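Local coordinates for protein indole-3-acetic acid-amido synthetase GH3.15 (Arabidopsis thaliana, PDB 6E1Q) that uses ATP to conjugate indole-3-butyric acid, a precursor of auxin, to glutamine and possibly cysteine, and accepts the herbicide 4-(2,4-dichlorophenoxy)butanoate as well, at residues 143-148 and 161-166; 90-95 and 110-115; 540-545 and 553-558. All coordinates share one frame; numbering follows the deposited sequence. Where two conformers were deposited one is given.

Contact 1 of 3, residues 143-148 and 161-166; sequences IFYFVT and TMVTSF. With CFA ((2,4-dichlorophenoxy)acetic acid), chain C; CFA ((2,4-dichlorophenoxy)acetic acid), chain D.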
loop_
_atom_site.group_PDB
_atom_site.type_symbol
_atom_site.label_atom_id
_atom_site.label_comp_id
_atom_site.label_asym_id
_atom_site.label_seq_id
_atom_site.Cartn_x
_atom_site.Cartn_y
_atom_site.Cartn_z
ATOM N N ILE A 143 -6.488 0.869 -13.992
ATOM C CA ILE A 143 -5.493 0.854 -12.930
ATOM C C ILE A 143 -4.745 2.172 -12.985
ATOM O O ILE A 143 -4.112 2.496 -13.995
ATOM C CB ILE A 143 -4.542 -0.349 -13.059
ATOM C CG1 ILE A 143 -5.272 -1.642 -12.675
ATOM C CG2 ILE A 143 -3.330 -0.183 -12.168
ATOM C CD1 ILE A 143 -4.579 -2.888 -13.162
ATOM N N PHE A 144 -4.837 2.937 -11.907
ATOM C CA PHE A 144 -4.169 4.224 -11.813
ATOM C C PHE A 144 -2.782 3.966 -11.251
ATOM O O PHE A 144 -2.607 3.741 -10.057
ATOM C CB PHE A 144 -4.976 5.190 -10.958
ATOM C CG PHE A 144 -6.331 5.493 -11.530
ATOM C CD1 PHE A 144 -6.447 6.185 -12.718
ATOM C CD2 PHE A 144 -7.477 5.065 -10.895
ATOM C CE1 PHE A 144 -7.684 6.467 -13.259
ATOM C CE2 PHE A 144 -8.721 5.340 -11.426
ATOM C CZ PHE A 144 -8.818 6.052 -12.617
ATOM N N TYR A 145 -1.794 4.002 -12.125
ATOM C CA TYR A 145 -0.432 3.690 -11.736
ATOM C C TYR A 145 0.457 4.238 -12.821
ATOM O O TYR A 145 0.205 3.978 -14.000
ATOM C CB TYR A 145 -0.202 2.178 -11.612
ATOM C CG TYR A 145 1.189 1.864 -11.094
ATOM C CD1 TYR A 145 1.449 1.884 -9.734
ATOM C CD2 TYR A 145 2.245 1.585 -11.961
ATOM C CE1 TYR A 145 2.702 1.611 -9.242
ATOM C CE2 TYR A 145 3.525 1.320 -11.469
ATOM C CZ TYR A 145 3.740 1.341 -10.104
ATOM O OH TYR A 145 4.978 1.084 -9.556
ATOM N N PHE A 146 1.497 4.968 -12.443
ATOM C CA PHE A 146 2.507 5.259 -13.445
ATOM C C PHE A 146 3.854 5.453 -12.764
ATOM O O PHE A 146 3.933 5.728 -11.569
ATOM C CB PHE A 146 2.117 6.455 -14.330
ATOM C CG PHE A 146 1.614 7.655 -13.578
ATOM C CD1 PHE A 146 2.497 8.514 -12.939
ATOM C CD2 PHE A 146 0.257 7.953 -13.555
ATOM C CE1 PHE A 146 2.036 9.640 -12.271
ATOM C CE2 PHE A 146 -0.210 9.078 -12.882
ATOM C CZ PHE A 146 0.681 9.919 -12.240
ATOM N N VAL A 147 4.914 5.254 -13.541
ATOM C CA VAL A 147 6.284 5.316 -13.049
ATOM C C VAL A 147 7.003 6.479 -13.723
ATOM O O VAL A 147 6.831 6.713 -14.925
ATOM C CB VAL A 147 7.023 3.982 -13.285
ATOM C CG1 VAL A 147 6.867 3.535 -14.719
ATOM C CG2 VAL A 147 8.489 4.136 -12.967
ATOM N N THR A 148 7.802 7.209 -12.944
ATOM C CA THR A 148 8.452 8.426 -13.411
ATOM C C THR A 148 9.940 8.257 -13.679
ATOM O O THR A 148 10.540 9.143 -14.300
ATOM C CB THR A 148 8.254 9.562 -12.398
ATOM O OG1 THR A 148 8.974 9.270 -11.193
ATOM C CG2 THR A 148 6.780 9.715 -12.078
ATOM N N THR A 161 9.763 -1.428 -9.979
ATOM C CA THR A 161 8.764 -1.750 -8.964
ATOM C C THR A 161 8.157 -3.111 -9.256
ATOM O O THR A 161 8.230 -3.628 -10.378
ATOM C CB THR A 161 7.655 -0.697 -8.901
ATOM O OG1 THR A 161 6.973 -0.625 -10.162
ATOM C CG2 THR A 161 8.251 0.684 -8.575
ATOM N N MET A 162 7.564 -3.701 -8.218
ATOM C CA MET A 162 6.888 -4.983 -8.393
ATOM C C MET A 162 5.686 -4.853 -9.323
ATOM O O MET A 162 5.448 -5.728 -10.174
ATOM C CB MET A 162 6.459 -5.535 -7.036
ATOM C CG MET A 162 5.531 -6.712 -7.155
ATOM S SD MET A 162 6.510 -8.171 -7.533
ATOM C CE MET A 162 5.721 -8.759 -9.024
ATOM N N VAL A 163 4.918 -3.769 -9.177
ATOM C CA VAL A 163 3.774 -3.543 -10.060
ATOM C C VAL A 163 4.226 -3.485 -11.514
ATOM O O VAL A 163 3.667 -4.165 -12.385
ATOM C CB VAL A 163 3.030 -2.262 -9.651
ATOM C CG1 VAL A 163 1.985 -1.939 -10.681
ATOM C CG2 VAL A 163 2.408 -2.444 -8.257
ATOM N N THR A 164 5.256 -2.679 -11.802
ATOM C CA THR A 164 5.731 -2.596 -13.182
ATOM C C THR A 164 6.172 -3.963 -13.685
ATOM O O THR A 164 5.840 -4.360 -14.805
ATOM C CB THR A 164 6.879 -1.602 -13.303
ATOM O OG1 THR A 164 6.422 -0.287 -12.975
ATOM C CG2 THR A 164 7.434 -1.621 -14.706
ATOM N N SER A 165 6.921 -4.702 -12.859
ATOM C CA SER A 165 7.375 -6.027 -13.266
ATOM C C SER A 165 6.191 -6.951 -13.517
ATOM O O SER A 165 6.192 -7.733 -14.479
ATOM C CB SER A 165 8.285 -6.624 -12.190
ATOM O OG SER A 165 9.460 -5.854 -12.076
ATOM N N PHE A 166 5.180 -6.875 -12.646
ATOM C CA PHE A 166 3.978 -7.684 -12.810
ATOM C C PHE A 166 3.268 -7.345 -14.119
ATOM O O PHE A 166 2.990 -8.232 -14.934
ATOM C CB PHE A 166 3.060 -7.469 -11.604
ATOM C CG PHE A 166 1.869 -8.383 -11.566
ATOM C CD1 PHE A 166 1.959 -9.640 -10.982
ATOM C CD2 PHE A 166 0.645 -7.975 -12.080
ATOM C CE1 PHE A 166 0.858 -10.481 -10.932
ATOM C CE2 PHE A 166 -0.461 -8.813 -12.038
ATOM C CZ PHE A 166 -0.351 -10.067 -11.464
HETATM C C1 CFA C . -6.473 -4.243 -9.771
HETATM C C2 CFA C . -5.644 -5.175 -8.890
HETATM C "C1'" CFA C . -4.128 -3.548 -8.025
HETATM C "C2'" CFA C . -3.606 -2.811 -6.971
HETATM C "C3'" CFA C . -2.622 -1.884 -7.213
HETATM C "C4'" CFA C . -2.167 -1.691 -8.492
HETATM C "C5'" CFA C . -2.666 -2.414 -9.548
HETATM CL CL3 CFA C . -4.159 -3.009 -5.286
HETATM C "C6'" CFA C . -3.646 -3.346 -9.309
HETATM O O1 CFA C . -6.648 -4.515 -10.986
HETATM O O2 CFA C . -6.954 -3.195 -9.281
HETATM O "O1'" CFA C . -5.131 -4.492 -7.781
HETATM CL CL4 CFA C . -0.907 -0.488 -8.767
HETATM C C1 CFA D . 0.588 -7.447 -4.446
HETATM C C2 CFA D . -0.102 -6.756 -5.627
HETATM C "C1'" CFA D . -1.038 -7.360 -7.750
HETATM C "C2'" CFA D . -0.647 -6.428 -8.705
HETATM C "C3'" CFA D . -1.490 -6.134 -9.769
HETATM C "C4'" CFA D . -2.716 -6.773 -9.883
HETATM C "C5'" CFA D . -3.099 -7.704 -8.935
HETATM CL CL3 CFA D . 0.934 -5.599 -8.576
HETATM C "C6'" CFA D . -2.260 -7.999 -7.876
HETATM O O1 CFA D . 0.319 -8.648 -4.199
HETATM O O2 CFA D . 1.415 -6.839 -3.712
HETATM O "O1'" CFA D . -0.208 -7.692 -6.666
HETATM CL CL4 CFA D . -3.815 -6.412 -11.246
#
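Tyr145 and Thr161 meet tip to tip: the phenol OH lies 2.7 Å from OG1 of Thr161, a hydrogen bond in which either hydroxyl could be the donor. Thr161 is the N-cap of helix 162-172. Its OG1 sits between the backbone N and the carbonyl carbon (chi1 61°), and the same OG1 accepts the capping bond from the backbone N of Thr164 at 3.1 Å. The tyrosine therefore ties a loop to the first turn of a helix.

The tight part is the tyrosine ring. CG1 of Val163 stands over the centre of one face, 3.6 Å from the ring centroid and 6° off its normal, a clean CH-pi contact. OG1 of Thr164 comes to the ring edge instead, 3.6 Å from CE2 of Tyr145. That hydroxyl is also hydrogen-bonded to the carbonyl O of Ala187. CG of Tyr145 is anti to its backbone N (chi1 -175°), which puts it beside the carbonyl carbon, on a CB that points toward the helix.

The Val147 end is looser. Its CG1 stays 4.2 Å from OG1 of Thr164, and Val147 is partly exposed.

Two ligand molecules border the contact. CL4 of one (2,4-dichlorophenoxy)acetic acid lies 3.5 Å from CD1 of Tyr145, and CG2 and CD1 of Ile143 touch the same molecule. CG2 of Val163 touches CL3 of a second copy at 3.5 Å. C2' of that copy lies over one face of Phe166, offset toward the rim. Val163 thus borders both ligands. Together these side chains line the sites seen for the two ligand molecules, consistent with the acyl acid pocket of the N-terminal domain, which belongs to the ANL clan of adenylating enzymes.

Contact 2 of 3, residues 90-95 and 110-115; sequences PISVLL and LTTEDL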
loop_
_atom_site.group_PDB
_atom_site.type_symbol
_atom_site.label_atom_id
_atom_site.label_comp_id
_atom_site.label_asym_id
_atom_site.label_seq_id
_atom_site.Cartn_x
_atom_site.Cartn_y
_atom_site.Cartn_z
ATOM N N PRO A 90 18.931 -17.416 -11.859
ATOM C CA PRO A 90 19.370 -16.041 -12.120
ATOM C C PRO A 90 18.405 -15.016 -11.540
ATOM O O PRO A 90 17.191 -15.225 -11.502
ATOM C CB PRO A 90 19.429 -15.965 -13.657
ATOM C CG PRO A 90 18.763 -17.203 -14.157
ATOM C CD PRO A 90 18.883 -18.227 -13.087
ATOM N N ILE A 91 18.969 -13.914 -11.052
ATOM C CA ILE A 91 18.167 -12.772 -10.621
ATOM C C ILE A 91 17.779 -11.984 -11.867
ATOM O O ILE A 91 18.647 -11.520 -12.610
ATOM C CB ILE A 91 18.943 -11.894 -9.625
ATOM C CG1 ILE A 91 19.423 -12.718 -8.429
ATOM C CG2 ILE A 91 18.122 -10.664 -9.205
ATOM C CD1 ILE A 91 18.331 -13.369 -7.678
ATOM N N SER A 92 16.478 -11.830 -12.109
ATOM C CA SER A 92 16.104 -11.172 -13.359
ATOM C C SER A 92 15.878 -9.672 -13.210
ATOM O O SER A 92 16.024 -8.943 -14.196
ATOM C CB SER A 92 14.858 -11.821 -13.963
ATOM O OG SER A 92 13.805 -11.790 -13.037
ATOM N N VAL A 93 15.515 -9.191 -12.013
ATOM C CA VAL A 93 15.375 -7.759 -11.743
ATOM C C VAL A 93 15.615 -7.545 -10.262
ATOM O O VAL A 93 15.470 -8.463 -9.457
ATOM C CB VAL A 93 13.979 -7.170 -12.110
ATOM C CG1 VAL A 93 13.853 -6.928 -13.589
ATOM C CG2 VAL A 93 12.839 -8.057 -11.574
ATOM N N LEU A 94 15.978 -6.316 -9.894
ATOM C CA LEU A 94 15.831 -5.897 -8.510
ATOM C C LEU A 94 14.603 -5.018 -8.360
ATOM O O LEU A 94 14.373 -4.116 -9.164
ATOM C CB LEU A 94 17.053 -5.158 -7.970
ATOM C CG LEU A 94 18.391 -5.867 -8.096
ATOM C CD1 LEU A 94 19.534 -4.954 -7.733
ATOM C CD2 LEU A 94 18.342 -7.088 -7.185
ATOM N N LEU A 95 13.839 -5.278 -7.316
ATOM C CA LEU A 95 12.613 -4.548 -7.050
ATOM C C LEU A 95 12.882 -3.419 -6.060
ATOM O O LEU A 95 13.470 -3.650 -4.998
ATOM C CB LEU A 95 11.551 -5.493 -6.498
ATOM C CG LEU A 95 11.045 -6.604 -7.423
ATOM C CD1 LEU A 95 9.962 -7.422 -6.722
ATOM C CD2 LEU A 95 10.517 -6.088 -8.757
ATOM N N LEU A 110 14.480 -10.623 -7.497
ATOM C CA LEU A 110 13.348 -11.386 -8.010
ATOM C C LEU A 110 13.838 -12.284 -9.137
ATOM O O LEU A 110 14.473 -11.808 -10.081
ATOM C CB LEU A 110 12.236 -10.458 -8.516
ATOM C CG LEU A 110 10.972 -11.124 -9.071
ATOM C CD1 LEU A 110 10.247 -11.898 -7.979
ATOM C CD2 LEU A 110 10.034 -10.099 -9.717
ATOM N N THR A 111 13.567 -13.582 -9.031
ATOM C CA THR A 111 13.811 -14.497 -10.139
ATOM C C THR A 111 12.582 -14.571 -11.056
ATOM O O THR A 111 11.450 -14.257 -10.663
ATOM C CB THR A 111 14.170 -15.897 -9.631
ATOM O OG1 THR A 111 13.057 -16.452 -8.923
ATOM C CG2 THR A 111 15.359 -15.840 -8.691
ATOM N N THR A 112 12.832 -14.990 -12.300
ATOM C CA THR A 112 11.771 -15.093 -13.301
ATOM C C THR A 112 10.711 -16.115 -12.887
ATOM O O THR A 112 9.505 -15.883 -13.060
ATOM C CB THR A 112 12.386 -15.456 -14.660
ATOM O OG1 THR A 112 13.043 -14.307 -15.210
ATOM C CG2 THR A 112 11.322 -15.938 -15.645
ATOM N N GLU A 113 11.146 -17.235 -12.314
ATOM C CA GLU A 113 10.221 -18.256 -11.839
ATOM C C GLU A 113 9.343 -17.714 -10.718
ATOM O O GLU A 113 8.118 -17.910 -10.720
ATOM C CB GLU A 113 11.002 -19.484 -11.364
ATOM C CG GLU A 113 11.747 -20.252 -12.471
ATOM C CD GLU A 113 13.095 -19.630 -12.882
ATOM O OE1 GLU A 113 13.424 -18.498 -12.449
ATOM O OE2 GLU A 113 13.829 -20.289 -13.655
ATOM N N ASP A 114 9.962 -17.056 -9.732
ATOM C CA ASP A 114 9.201 -16.423 -8.661
ATOM C C ASP A 114 8.164 -15.470 -9.246
ATOM O O ASP A 114 6.987 -15.520 -8.880
ATOM C CB ASP A 114 10.164 -15.715 -7.696
ATOM C CG ASP A 114 9.479 -15.178 -6.434
ATOM O OD1 ASP A 114 8.248 -14.980 -6.439
ATOM O OD2 ASP A 114 10.183 -14.923 -5.426
ATOM N N LEU A 115 8.570 -14.643 -10.217
ATOM C CA LEU A 115 7.632 -13.704 -10.821
ATOM C C LEU A 115 6.493 -14.434 -11.530
ATOM O O LEU A 115 5.322 -14.052 -11.405
ATOM C CB LEU A 115 8.352 -12.783 -11.800
ATOM C CG LEU A 115 7.402 -11.860 -12.567
ATOM C CD1 LEU A 115 6.604 -10.971 -11.602
ATOM C CD2 LEU A 115 8.160 -11.005 -13.550
HETATM O O HOH W 1 15.268 -15.892 -13.465
#
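A classic beta bulge shapes this end of the antiparallel hairpin formed by strands 91-97 and 105-111: Ser92 and Val93 both face Leu110. The carbonyl O of Leu110 is gripped from the bulge. The backbone N of Ser92 donates to it at 2.9 Å, in the carbonyl plane. OG of Ser92 donates to the same oxygen at 3.0 Å, from 42° above that plane. The hydroxyl reaches it because OG stands between the backbone N and the carbonyl carbon (chi1 57°). A weak bond from the N of Val93 adds a third donor. In return, the N of Leu110 donates to O of Val93 at 3.1 Å.

Leu110 supplies most of the apolar contact. Val93 and Leu110 run alongside one another on the same face of the sheet, and CG2 of Val93 is 3.9 Å from CB of Leu110. CD1 of Leu95 meets CD2 of Leu110 at 4.0 Å.

Thr111 is the N-cap of helix 112-132. Its OG1 accepts from the N of Asp114 at 3.3 Å, while its CG2 rests 3.4 Å from O of Pro90. A water bridges Pro90 to the helix start. It donates to O of Pro90 and accepts from the N of Thr112, and a weak bond joins it to OE1 of Glu113.

Strand 105-111 is the outermost strand of a small mixed sheet. Strand 158-160 lies beyond 91-97, with Met158 and Arg160 touching Val93. Helix 162-172 packs against Leu95 and Leu115 through Met162.

Contact 3 of 3, residues 540-545 and 553-558; sequences ELMNFF and SQYKTP
The phenol tip of Tyr555 pushes into a hollow on helix 537-547, over Met542. The floor of the hollow is backbone, with OH of Tyr555 3.4 Å from CA of Met542. Leu541 and Phe545, one helical turn apart, also border the tip. CG of Leu541 is 4.1 Å from the phenol oxygen, and CD2 of Phe545 comes to 3.7 Å from it. No hydrogen bond joins the two segments.

Met542 lies over one face of the tyrosine. Its CG sits above the ring centre, 3.9 Å from the centroid and 13° off the normal. Its SD lies further out and oblique, 3.5 Å from CD2 of Tyr555. This is a Met-aromatic contact with a CH-pi contact beside it. It joins the helix to the loop that leads on to helix 564-571, within the C-terminal domain of the GH3 fold.

CD2 of Phe545 lies at the edge of the Tyr555 ring, near its plane, and the two side chains cross at about a right angle. Phe544 covers one face of the Phe545 ring, with CD2 over the centre.

Pro558 makes a second, shallower bump. Its CG reaches CE2 of Phe545 at 4.0 Å, and its CD approaches CD2 of Leu541 at 4.5 Å. Between the two bumps, Thr557 turns its hydroxyl to Asp464.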
loop_
_atom_site.group_PDB
_atom_site.type_symbol
_atom_site.label_atom_id
_atom_site.label_comp_id
_atom_site.label_asym_id
_atom_site.label_seq_id
_atom_site.Cartn_x
_atom_site.Cartn_y
_atom_site.Cartn_z
ATOM N N GLU A 540 1.034 19.915 -0.715
ATOM C CA GLU A 540 2.315 20.618 -0.692
ATOM C C GLU A 540 3.394 19.750 -0.056
ATOM O O GLU A 540 4.525 19.685 -0.550
ATOM C CB GLU A 540 2.194 21.953 0.059
ATOM C CG GLU A 540 3.536 22.733 0.147
ATOM C CD GLU A 540 3.414 24.110 0.833
ATOM O OE1 GLU A 540 2.290 24.506 1.194
ATOM O OE2 GLU A 540 4.446 24.799 1.013
ATOM N N LEU A 541 3.058 19.084 1.046
ATOM C CA LEU A 541 4.004 18.181 1.682
ATOM C C LEU A 541 4.435 17.105 0.705
ATOM O O LEU A 541 5.628 16.831 0.542
ATOM C CB LEU A 541 3.373 17.555 2.934
ATOM C CG LEU A 541 4.295 16.626 3.735
ATOM C CD1 LEU A 541 5.479 17.420 4.333
ATOM C CD2 LEU A 541 3.543 15.906 4.832
ATOM N N MET A 542 3.462 16.501 0.026
ATOM C CA MET A 542 3.758 15.435 -0.920
ATOM C C MET A 542 4.674 15.920 -2.034
ATOM O O MET A 542 5.654 15.245 -2.377
ATOM C CB MET A 542 2.454 14.887 -1.499
ATOM C CG MET A 542 2.647 14.152 -2.807
ATOM S SD MET A 542 1.314 13.034 -3.182
ATOM C CE MET A 542 0.440 14.259 -4.104
ATOM N N ASN A 543 4.372 17.087 -2.611
ATOM C CA ASN A 543 5.180 17.585 -3.725
ATOM C C ASN A 543 6.599 17.897 -3.273
ATOM O O ASN A 543 7.551 17.808 -4.065
ATOM C CB ASN A 543 4.522 18.823 -4.342
ATOM C CG ASN A 543 3.266 18.479 -5.127
ATOM O OD1 ASN A 543 3.135 17.378 -5.661
ATOM N ND2 ASN A 543 2.347 19.429 -5.224
ATOM N N PHE A 544 6.754 18.256 -2.001
ATOM C CA PHE A 544 8.082 18.458 -1.445
ATOM C C PHE A 544 8.900 17.170 -1.514
ATOM O O PHE A 544 10.048 17.171 -1.976
ATOM C CB PHE A 544 7.957 18.956 -0.003
ATOM C CG PHE A 544 9.256 18.985 0.728
ATOM C CD1 PHE A 544 10.162 20.010 0.518
ATOM C CD2 PHE A 544 9.586 17.964 1.609
ATOM C CE1 PHE A 544 11.372 20.025 1.185
ATOM C CE2 PHE A 544 10.796 17.970 2.281
ATOM C CZ PHE A 544 11.688 18.998 2.070
ATOM N N PHE A 545 8.314 16.048 -1.068
ATOM C CA PHE A 545 9.043 14.782 -1.106
ATOM C C PHE A 545 9.260 14.297 -2.542
ATOM O O PHE A 545 10.328 13.755 -2.862
ATOM C CB PHE A 545 8.316 13.727 -0.264
ATOM C CG PHE A 545 8.379 13.998 1.217
ATOM C CD1 PHE A 545 9.602 13.998 1.889
ATOM C CD2 PHE A 545 7.228 14.263 1.941
ATOM C CE1 PHE A 545 9.662 14.259 3.266
ATOM C CE2 PHE A 545 7.277 14.521 3.317
ATOM C CZ PHE A 545 8.496 14.524 3.973
ATOM N N SER A 553 4.101 6.790 -7.233
ATOM C CA SER A 553 3.142 5.702 -7.072
ATOM C C SER A 553 3.286 4.996 -5.737
ATOM O O SER A 553 2.378 4.277 -5.321
ATOM C CB SER A 553 3.327 4.687 -8.194
ATOM O OG SER A 553 4.651 4.177 -8.177
ATOM N N GLN A 554 4.423 5.147 -5.077
ATOM C CA GLN A 554 4.611 4.541 -3.776
ATOM C C GLN A 554 4.471 5.557 -2.657
ATOM O O GLN A 554 4.674 5.211 -1.493
ATOM C CB GLN A 554 5.974 3.843 -3.718
ATOM C CG GLN A 554 6.035 2.548 -4.544
ATOM C CD GLN A 554 7.466 2.055 -4.813
ATOM O OE1 GLN A 554 8.316 2.799 -5.303
ATOM N NE2 GLN A 554 7.722 0.790 -4.501
ATOM N N TYR A 555 4.111 6.802 -2.975
ATOM C CA TYR A 555 4.061 7.825 -1.935
ATOM C C TYR A 555 2.921 7.555 -0.960
ATOM O O TYR A 555 1.786 7.279 -1.367
ATOM C CB TYR A 555 3.901 9.222 -2.534
ATOM C CG TYR A 555 3.834 10.281 -1.455
ATOM C CD1 TYR A 555 5.003 10.873 -0.964
ATOM C CD2 TYR A 555 2.613 10.666 -0.901
ATOM C CE1 TYR A 555 4.950 11.839 0.049
ATOM C CE2 TYR A 555 2.553 11.624 0.106
ATOM C CZ TYR A 555 3.728 12.210 0.576
ATOM O OH TYR A 555 3.680 13.169 1.581
ATOM N N LYS A 556 3.228 7.648 0.334
ATOM C CA LYS A 556 2.230 7.673 1.390
ATOM C C LYS A 556 2.536 8.849 2.296
ATOM O O LYS A 556 3.701 9.170 2.538
ATOM C CB LYS A 556 2.232 6.385 2.238
ATOM C CG LYS A 556 2.557 5.108 1.493
ATOM C CD LYS A 556 2.606 3.937 2.469
ATOM C CE LYS A 556 3.478 2.814 1.959
ATOM N NZ LYS A 556 2.756 1.521 1.917
ATOM N N THR A 557 1.494 9.479 2.810
ATOM C CA THR A 557 1.725 10.518 3.802
ATOM C C THR A 557 2.455 9.937 5.007
ATOM O O THR A 557 1.924 9.031 5.664
ATOM C CB THR A 557 0.408 11.155 4.238
ATOM O OG1 THR A 557 -0.253 11.702 3.086
ATOM C CG2 THR A 557 0.684 12.272 5.236
ATOM N N PRO A 558 3.679 10.371 5.299
ATOM C CA PRO A 558 4.353 9.876 6.507
ATOM C C PRO A 558 3.605 10.370 7.733
ATOM O O PRO A 558 3.132 11.508 7.769
ATOM C CB PRO A 558 5.752 10.497 6.416
ATOM C CG PRO A 558 5.508 11.786 5.676
ATOM C CD PRO A 558 4.395 11.505 4.685
#

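How the contacts relate
Along the chain the order is contact 2, contact 1, contact 3, each closing before the next opens. Contacts 1 and 2 lie in the N-terminal domain, with centres about 16 Å apart. They touch where Met162 packs on Leu95 and Leu115, and Ser165 on Leu95. Contact 3 belongs to the C-terminal domain. Its centre is about 17 Å from that of contact 1 and about 28 Å from that of contact 2. In the conformer given, CB of Ser553 packs on Tyr145 and Phe146, and Gln554 lies near Thr161. The 553-558 loop thus probably links the domains beside the ligand pocket. Contact 1 is the middle piece, between the hairpin near the ATP-binding serines and the C-terminal domain.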